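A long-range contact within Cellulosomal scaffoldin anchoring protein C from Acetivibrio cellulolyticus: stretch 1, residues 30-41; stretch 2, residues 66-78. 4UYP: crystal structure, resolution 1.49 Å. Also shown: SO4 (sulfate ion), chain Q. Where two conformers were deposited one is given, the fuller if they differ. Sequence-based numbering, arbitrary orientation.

Stretch 1, residues 30-41: GIYALSFRTNFD
Stretch 2, residues 66-78: YNNENGFASMTFE

Antiparallel pairing lets the backbone fix the register while side-chain rotamers decide how each face is filled, and the scaffoldin anchoring protein offers a compact example. Strands 33-39 and 72-78 run at 167°, their axes approaching to 4.6 Å, with extended backbones (phi/psi -140/121 at F36, -132/139 at M75). L34, F36 and T38 form the hydrogen-bonded pairs with F77, M75 and A73. Each pair is joined by two hydrogen bonds: F36 N to M75 O is 2.8 Å and M75 N to F36 O 2.9 Å. Alternating with them, the non-hydrogen-bonded pairs A33-E78, S35-T76, R37-S74 and N39-F72 draw their CA atoms to 4.2-4.5 Å, close enough for CA-H...O contacts such as R37 CA to A73 O, 3.2 Å.

Side chains alternate accordingly. On the face carrying R37 and F72, R37 is extended through chi1 and chi2 (both t) and then turns at chi3 (m, -62°). This lays its guanidinium flat on the F72 ring (chi1 p, chi2 89°), planes at 9°, with CZ 4.2 Å from the ring centroid: a cation-pi stack. R37 NE also comes to 3.0 Å from S74 OG (chi1 m). N39, chi1 m and chi2 101°, donates a hydrogen bond from ND2 to G71 O, 3.0 Å, an oxygen that also accepts one from F40 N at 3.0 Å.

The other face is largely apolar. L34 (chi1 p, chi2 98°, off-well) sets CG 3.8 Å from F77 CB; F77 is t, with chi2 72°. F36, also t, meets M75 edge-on, CD2 to CE 3.8 Å; M75 has chi1 m, chi2 132° and chi3 m.

Beyond the strand, F40 (chi1 p, chi2 -88°) places its ring over G71, whose CA lies 3.8 Å from the ring centroid in a CH-pi contact. G71, at phi/psi 83/42, has no room for a CB, which would fall 2.4 Å from F40 O.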

ATOM      1  N   GLY C  30      22.813 -14.320   4.045  1.00 12.40           N
ATOM      2  CA  GLY C  30      21.717 -14.227   5.026  1.00 11.65           C
ATOM      3  C   GLY C  30      20.967 -12.897   5.006  1.00 11.84           C
ATOM      4  O   GLY C  30      21.574 -11.812   4.869  1.00 12.68           O
ATOM      5  N   ILE C  31      19.628 -13.013   5.207  1.00 10.62           N
ATOM      6  CA  ILE C  31      18.798 -11.847   5.450  1.00 10.91           C
ATOM      7  C   ILE C  31      18.677 -11.697   6.961  1.00 10.95           C
ATOM      8  O   ILE C  31      18.218 -12.655   7.653  1.00 10.71           O
ATOM      9  CB  ILE C  31      17.378 -12.054   4.840  1.00 10.61           C
ATOM     10  CG1 ILE C  31      17.452 -12.316   3.317  1.00 10.88           C
ATOM     11  CG2 ILE C  31      16.552 -10.811   5.184  1.00 12.21           C
ATOM     12  CD1 ILE C  31      16.052 -12.780   2.723  1.00 11.17           C
ATOM     13  N   TYR C  32      19.177 -10.567   7.481  1.00 10.47           N
ATOM     14  CA  TYR C  32      19.130 -10.320   8.915  1.00 10.11           C
ATOM     15  C   TYR C  32      17.795  -9.722   9.384  1.00  9.61           C
ATOM     16  O   TYR C  32      17.411  -9.903  10.545  1.00 10.09           O
ATOM     17  CB  TYR C  32      20.313  -9.327   9.167  1.00 10.47           C
ATOM     18  CG  TYR C  32      20.575  -8.971  10.602  1.00 10.04           C
ATOM     19  CD1 TYR C  32      20.966  -9.989  11.516  1.00 10.82           C
ATOM     20  CD2 TYR C  32      20.435  -7.696  11.092  1.00 11.48           C
ATOM     21  CE1 TYR C  32      21.278  -9.651  12.833  1.00 12.37           C
ATOM     22  CE2 TYR C  32      20.768  -7.329  12.421  1.00 10.96           C
ATOM     23  CZ  TYR C  32      21.164  -8.329  13.275  1.00 11.79           C
ATOM     24  OH  TYR C  32      21.493  -8.043  14.580  1.00 13.10           O
ATOM     25  N   ALA C  33      17.182  -8.872   8.521  1.00  9.53           N
ATOM     26  CA  ALA C  33      15.927  -8.208   8.979  1.00  9.89           C
ATOM     27  C   ALA C  33      15.150  -7.905   7.714  1.00  9.86           C
ATOM     28  O   ALA C  33      15.688  -7.597   6.675  1.00 11.02           O
ATOM     29  CB  ALA C  33      16.205  -6.913   9.751  1.00 11.99           C
ATOM     30  N   LEU C  34      13.818  -7.948   7.813  1.00  8.30           N
ATOM     31  CA  LEU C  34      12.955  -7.592   6.665  1.00  8.53           C
ATOM     32  C   LEU C  34      11.608  -7.242   7.215  1.00  8.50           C
ATOM     33  O   LEU C  34      11.157  -7.674   8.290  1.00  8.20           O
ATOM     34  CB  LEU C  34      12.852  -8.768   5.658  1.00  8.26           C
ATOM     35  CG  LEU C  34      11.976  -9.958   6.115  1.00  7.79           C
ATOM     36  CD1 LEU C  34      10.569  -9.789   5.470  1.00  9.22           C
ATOM     37  CD2 LEU C  34      12.649 -11.261   5.614  1.00  9.19           C
ATOM     38  N   SER C  35      10.925  -6.394   6.448  1.00  8.18           N
ATOM     39  CA  SER C  35       9.440  -6.252   6.609  1.00  7.97           C
ATOM     40  C   SER C  35       8.810  -6.517   5.238  1.00  8.72           C
ATOM     41  O   SER C  35       9.400  -6.279   4.211  1.00  9.25           O
ATOM     42  CB  SER C  35       9.064  -4.862   7.121  1.00  9.54           C
ATOM     43  OG  SER C  35       9.405  -3.877   6.163  1.00 10.31           O
ATOM     44  N   PHE C  36       7.611  -7.075   5.330  1.00  9.29           N
ATOM     45  CA  PHE C  36       6.913  -7.418   4.103  1.00  9.24           C
ATOM     46  C   PHE C  36       5.462  -7.065   4.314  1.00  8.98           C
ATOM     47  O   PHE C  36       4.852  -7.525   5.295  1.00  9.28           O
ATOM     48  CB  PHE C  36       7.041  -8.932   3.775  1.00 10.32           C
ATOM     49  CG  PHE C  36       6.341  -9.324   2.500  1.00 12.60           C
ATOM     50  CD1 PHE C  36       6.943  -9.004   1.340  1.00 14.96           C
ATOM     51  CD2 PHE C  36       5.042  -9.900   2.511  1.00 17.75           C
ATOM     52  CE1 PHE C  36       6.396  -9.222   0.119  1.00 17.54           C
ATOM     53  CE2 PHE C  36       4.441 -10.109   1.194  1.00 16.45           C
ATOM     54  CZ  PHE C  36       5.180  -9.777   0.114  1.00 16.12           C
ATOM     55  N   ARG C  37       4.862  -6.172   3.495  1.00  8.37           N
ATOM     56  CA  ARG C  37       3.439  -5.819   3.661  1.00  9.17           C
ATOM     57  C   ARG C  37       2.705  -6.059   2.388  1.00  8.73           C
ATOM     58  O   ARG C  37       3.206  -5.737   1.303  1.00  9.27           O
ATOM     59  CB  ARG C  37       3.391  -4.336   3.981  1.00  9.21           C
ATOM     60  CG  ARG C  37       1.911  -3.944   4.153  1.00 12.26           C
ATOM     61  CD  ARG C  37       1.678  -2.494   4.582  1.00 10.47           C
ATOM     62  NE  ARG C  37       2.266  -2.274   5.870  1.00 10.41           N
ATOM     63  CZ  ARG C  37       1.978  -1.194   6.553  1.00 11.14           C
ATOM     64  NH1 ARG C  37       1.144  -0.229   6.133  1.00 11.28           N
ATOM     65  NH2 ARG C  37       2.521  -0.989   7.753  1.00 10.68           N
ATOM     66  N   THR C  38       1.541  -6.686   2.524  1.00  9.74           N
ATOM     67  CA  THR C  38       0.598  -6.941   1.384  0.50  9.75           C
ATOM     68  C   THR C  38      -0.626  -6.106   1.606  1.00  9.72           C
ATOM     69  O   THR C  38      -1.167  -6.034   2.714  1.00 10.96           O
ATOM     70  CB  THR C  38       0.058  -8.418   1.347  0.50 10.02           C
ATOM     71  OG1 THR C  38      -0.621  -8.739   2.542  0.50 10.41           O
ATOM     72  CG2 THR C  38       1.270  -9.409   1.142  0.50 10.16           C
ATOM     73  N   ASN C  39      -1.168  -5.493   0.526  1.00  9.45           N
ATOM     74  CA  ASN C  39      -2.526  -4.947   0.589  1.00  9.23           C
ATOM     75  C   ASN C  39      -3.539  -5.827  -0.165  1.00  8.85           C
ATOM     76  O   ASN C  39      -3.176  -6.610  -1.014  1.00  9.98           O
ATOM     77  CB  ASN C  39      -2.514  -3.522  -0.067  1.00 10.40           C
ATOM     78  CG  ASN C  39      -1.711  -2.516   0.818  1.00  9.46           C
ATOM     79  OD1 ASN C  39      -0.529  -2.235   0.466  1.00 10.50           O
ATOM     80  ND2 ASN C  39      -2.274  -2.062   1.889  1.00  9.29           N
ATOM     81  N   PHE C  40      -4.738  -5.508   0.232  1.00  8.54           N
ATOM     82  CA  PHE C  40      -5.910  -6.200  -0.369  1.00  8.39           C
ATOM     83  C   PHE C  40      -7.129  -5.322  -0.143  1.00  9.88           C
ATOM     84  O   PHE C  40      -7.176  -4.456   0.732  1.00  9.87           O
ATOM     85  CB  PHE C  40      -6.152  -7.579   0.313  1.00  8.89           C
ATOM     86  CG  PHE C  40      -6.293  -7.502   1.843  1.00  8.10           C
ATOM     87  CD1 PHE C  40      -5.086  -7.577   2.665  1.00  8.36           C
ATOM     88  CD2 PHE C  40      -7.570  -7.351   2.522  1.00  8.88           C
ATOM     89  CE1 PHE C  40      -5.211  -7.539   4.071  1.00  8.98           C
ATOM     90  CE2 PHE C  40      -7.656  -7.315   3.910  1.00 10.58           C
ATOM     91  CZ  PHE C  40      -6.459  -7.399   4.695  1.00 10.38           C
ATOM     92  N   ASP C  41      -8.157  -5.540  -0.999  1.00 10.31           N
ATOM     93  CA  ASP C  41      -9.427  -4.886  -0.809  1.00 10.89           C
ATOM     94  C   ASP C  41     -10.250  -5.430   0.277  1.00 11.72           C
ATOM     95  O   ASP C  41     -10.603  -6.621   0.195  1.00  9.65           O
ATOM     96  CB  ASP C  41     -10.226  -4.888  -2.181  1.00 11.55           C
ATOM     97  CG  ASP C  41     -11.574  -4.210  -2.026  1.00 13.08           C
ATOM     98  OD1 ASP C  41     -12.211  -4.155  -0.978  1.00 15.57           O
ATOM     99  OD2 ASP C  41     -12.139  -4.023  -3.177  1.00 18.47           O
ATOM    100  N   TYR C  66      -2.214  -7.494  11.164  1.00 12.60           N
ATOM    101  CA  TYR C  66      -3.041  -7.181  10.014  1.00 11.86           C
ATOM    102  C   TYR C  66      -4.163  -6.250  10.475  1.00 11.95           C
ATOM    103  O   TYR C  66      -4.549  -6.269  11.623  1.00 12.86           O
ATOM    104  CB  TYR C  66      -3.598  -8.466   9.366  1.00 12.37           C
ATOM    105  CG  TYR C  66      -4.240  -9.428  10.275  1.00 13.11           C
ATOM    106  CD1 TYR C  66      -5.571  -9.301  10.569  1.00 13.51           C
ATOM    107  CD2 TYR C  66      -3.538 -10.561  10.842  1.00 15.76           C
ATOM    108  CE1 TYR C  66      -6.236 -10.183  11.402  1.00 16.04           C
ATOM    109  CE2 TYR C  66      -4.262 -11.479  11.670  1.00 15.31           C
ATOM    110  CZ  TYR C  66      -5.555 -11.290  11.989  1.00 18.71           C
ATOM    111  OH  TYR C  66      -6.258 -12.132  12.855  1.00 22.78           O
ATOM    112  N   ASN C  67      -4.639  -5.493   9.504  1.00 12.61           N
ATOM    113  CA  ASN C  67      -5.745  -4.573   9.785  1.00 12.88           C
ATOM    114  C   ASN C  67      -6.781  -4.837   8.672  1.00 10.97           C
ATOM    115  O   ASN C  67      -6.588  -4.484   7.512  1.00 11.50           O
ATOM    116  CB  ASN C  67      -5.185  -3.129   9.737  1.00 14.11           C
ATOM    117  CG  ASN C  67      -6.232  -2.099   9.965  1.00 17.33           C
ATOM    118  OD1 ASN C  67      -7.411  -2.325   9.642  1.00 15.55           O
ATOM    119  ND2 ASN C  67      -5.843  -0.913  10.548  1.00 23.16           N
ATOM    120  N   ASN C  68      -7.883  -5.443   9.073  1.00 11.11           N
ATOM    121  CA  ASN C  68      -8.933  -5.877   8.135  1.00 11.39           C
ATOM    122  C   ASN C  68      -9.912  -4.738   7.825  1.00 14.80           C
ATOM    123  O   ASN C  68     -10.800  -4.944   6.967  1.00 16.08           O
ATOM    124  CB  ASN C  68      -9.662  -7.019   8.687  1.00 10.47           C
ATOM    125  CG  ASN C  68      -8.903  -8.370   8.527  1.00 10.20           C
ATOM    126  OD1 ASN C  68      -8.205  -8.507   7.478  1.00 10.33           O
ATOM    127  ND2 ASN C  68      -9.060  -9.313   9.419  1.00 10.51           N
ATOM    128  N   GLU C  69      -9.785  -3.605   8.441  1.00 13.27           N
ATOM    129  CA  GLU C  69     -10.549  -2.484   8.001  0.50 13.96           C
ATOM    130  C   GLU C  69      -9.841  -1.698   6.960  1.00 15.14           C
ATOM    131  O   GLU C  69     -10.467  -1.229   5.968  1.00 17.17           O
ATOM    132  CB  GLU C  69     -10.898  -1.594   9.225  0.50 15.32           C
ATOM    133  CG  GLU C  69     -11.878  -2.175  10.244  0.50 16.69           C
ATOM    134  CD  GLU C  69     -11.395  -3.484  10.866  0.50 21.51           C
ATOM    135  OE1 GLU C  69     -10.221  -3.528  11.412  0.50 22.05           O
ATOM    136  OE2 GLU C  69     -12.129  -4.500  10.726  0.50 23.30           O
ATOM    137  N   ASN C  70      -8.505  -1.608   7.065  1.00 14.53           N
ATOM    138  CA  ASN C  70      -7.725  -0.834   6.151  1.00 16.01           C
ATOM    139  C   ASN C  70      -7.086  -1.638   5.014  1.00 15.98           C
ATOM    140  O   ASN C  70      -6.606  -1.113   4.039  1.00 18.58           O
ATOM    141  CB  ASN C  70      -6.694  -0.071   6.939  1.00 18.20           C
ATOM    142  CG  ASN C  70      -7.372   1.042   7.786  1.00 30.83           C
ATOM    143  OD1 ASN C  70      -8.519   1.369   7.555  1.00 30.69           O
ATOM    144  ND2 ASN C  70      -6.673   1.552   8.760  1.00 36.05           N
ATOM    145  N   GLY C  71      -7.123  -2.922   5.106  1.00 11.12           N
ATOM    146  CA  GLY C  71      -6.644  -3.702   3.926  1.00 10.94           C
ATOM    147  C   GLY C  71      -5.124  -3.930   3.817  1.00  9.60           C
ATOM    148  O   GLY C  71      -4.531  -3.845   2.767  1.00  9.80           O
ATOM    149  N   PHE C  72      -4.513  -4.248   5.025  1.00  9.75           N
ATOM    150  CA  PHE C  72      -3.101  -4.674   4.853  1.00 10.60           C
ATOM    151  C   PHE C  72      -2.769  -5.732   5.917  1.00  9.45           C
ATOM    152  O   PHE C  72      -3.386  -5.886   6.932  1.00  9.81           O
ATOM    153  CB  PHE C  72      -2.075  -3.503   4.936  1.00 10.60           C
ATOM    154  CG  PHE C  72      -2.051  -2.834   6.303  1.00 11.08           C
ATOM    155  CD1 PHE C  72      -1.182  -3.292   7.358  1.00 11.68           C
ATOM    156  CD2 PHE C  72      -2.829  -1.701   6.602  1.00 12.40           C
ATOM    157  CE1 PHE C  72      -1.182  -2.628   8.603  1.00 13.50           C
ATOM    158  CE2 PHE C  72      -2.766  -1.052   7.851  1.00 13.80           C
ATOM    159  CZ  PHE C  72      -1.979  -1.528   8.898  1.00 14.40           C
ATOM    160  N   ALA C  73      -1.726  -6.445   5.539  1.00  9.68           N
ATOM    161  CA  ALA C  73      -1.074  -7.456   6.399  1.00 10.20           C
ATOM    162  C   ALA C  73       0.403  -7.220   6.326  1.00  9.36           C
ATOM    163  O   ALA C  73       0.975  -7.131   5.256  1.00  9.70           O
ATOM    164  CB  ALA C  73      -1.406  -8.876   5.957  1.00 10.54           C
ATOM    165  N   SER C  74       1.042  -7.251   7.500  1.00  9.63           N
ATOM    166  CA  SER C  74       2.504  -6.951   7.633  0.50  7.70           C
ATOM    167  C   SER C  74       3.170  -8.061   8.401  1.00  8.65           C
ATOM    168  O   SER C  74       2.607  -8.588   9.353  1.00  9.26           O
ATOM    169  CB  SER C  74       2.793  -5.675   8.416  0.50  7.14           C
ATOM    170  OG  SER C  74       2.137  -4.544   7.795  0.50  6.15           O
ATOM    171  N   MET C  75       4.362  -8.373   7.977  1.00  8.59           N
ATOM    172  CA  MET C  75       5.203  -9.442   8.581  0.50  7.85           C
ATOM    173  C   MET C  75       6.603  -8.847   8.795  1.00  8.87           C
ATOM    174  O   MET C  75       7.110  -8.203   7.865  1.00 10.25           O
ATOM    175  CB  MET C  75       5.245 -10.671   7.617  0.50  7.53           C
ATOM    176  CG  MET C  75       3.930 -11.502   7.699  0.50  7.99           C
ATOM    177  SD  MET C  75       3.293 -11.852   6.024  0.50  7.05           S
ATOM    178  CE  MET C  75       2.602 -10.262   5.460  0.50  7.16           C
ATOM    179  N   THR C  76       7.218  -9.150   9.926  1.00  8.71           N
ATOM    180  CA  THR C  76       8.666  -8.809  10.074  1.00  8.71           C
ATOM    181  C   THR C  76       9.443 -10.014  10.503  1.00  9.98           C
ATOM    182  O   THR C  76       8.959 -10.907  11.212  1.00  9.54           O
ATOM    183  CB  THR C  76       8.972  -7.697  11.098  1.00  9.62           C
ATOM    184  OG1 THR C  76       8.446  -8.017  12.410  1.00 10.10           O
ATOM    185  CG2 THR C  76       8.272  -6.398  10.627  1.00 10.49           C
ATOM    186  N   PHE C  77      10.708 -10.033  10.055  1.00  9.29           N
ATOM    187  CA  PHE C  77      11.722 -10.991  10.552  1.00  8.43           C
ATOM    188  C   PHE C  77      12.901 -10.206  11.065  1.00  9.61           C
ATOM    189  O   PHE C  77      13.355  -9.227  10.430  1.00  9.57           O
ATOM    190  CB  PHE C  77      12.204 -11.877   9.411  1.00  9.27           C
ATOM    191  CG  PHE C  77      13.343 -12.797   9.795  1.00  9.51           C
ATOM    192  CD1 PHE C  77      13.135 -13.903  10.628  1.00 10.03           C
ATOM    193  CD2 PHE C  77      14.626 -12.521   9.366  1.00  9.39           C
ATOM    194  CE1 PHE C  77      14.172 -14.755  10.987  1.00 11.36           C
ATOM    195  CE2 PHE C  77      15.687 -13.360   9.731  1.00 10.08           C
ATOM    196  CZ  PHE C  77      15.469 -14.459  10.531  1.00 10.75           C
ATOM    197  N   GLU C  78      13.345 -10.547  12.285  1.00  9.74           N
ATOM    198  CA  GLU C  78      14.561  -9.946  12.877  1.00 10.33           C
ATOM    199  C   GLU C  78      15.406 -11.118  13.356  1.00  9.93           C
ATOM    200  O   GLU C  78      14.994 -11.769  14.366  1.00 10.36           O
ATOM    201  CB  GLU C  78      14.193  -9.032  13.992  1.00 11.67           C
ATOM    202  CG  GLU C  78      13.280  -7.817  13.612  1.00 11.50           C
ATOM    203  CD  GLU C  78      12.438  -7.317  14.832  1.00 13.62           C
ATOM    204  OE1 GLU C  78      11.670  -8.127  15.438  1.00 16.24           O
ATOM    205  OE2 GLU C  78      12.666  -6.088  15.063  1.00 19.23           O
TER
HETATM  206  S   SO4 Q1148      -9.940  -8.938  13.049  1.00 42.66           S
HETATM  207  O1  SO4 Q1148      -9.761 -10.450  13.230  1.00 36.22           O
HETATM  208  O2  SO4 Q1148     -10.600  -8.474  11.790  1.00 33.38           O
HETATM  209  O3  SO4 Q1148      -8.566  -8.420  13.359  1.00 54.21           O
HETATM  210  O4  SO4 Q1148     -10.858  -8.419  14.139  1.00 46.00           O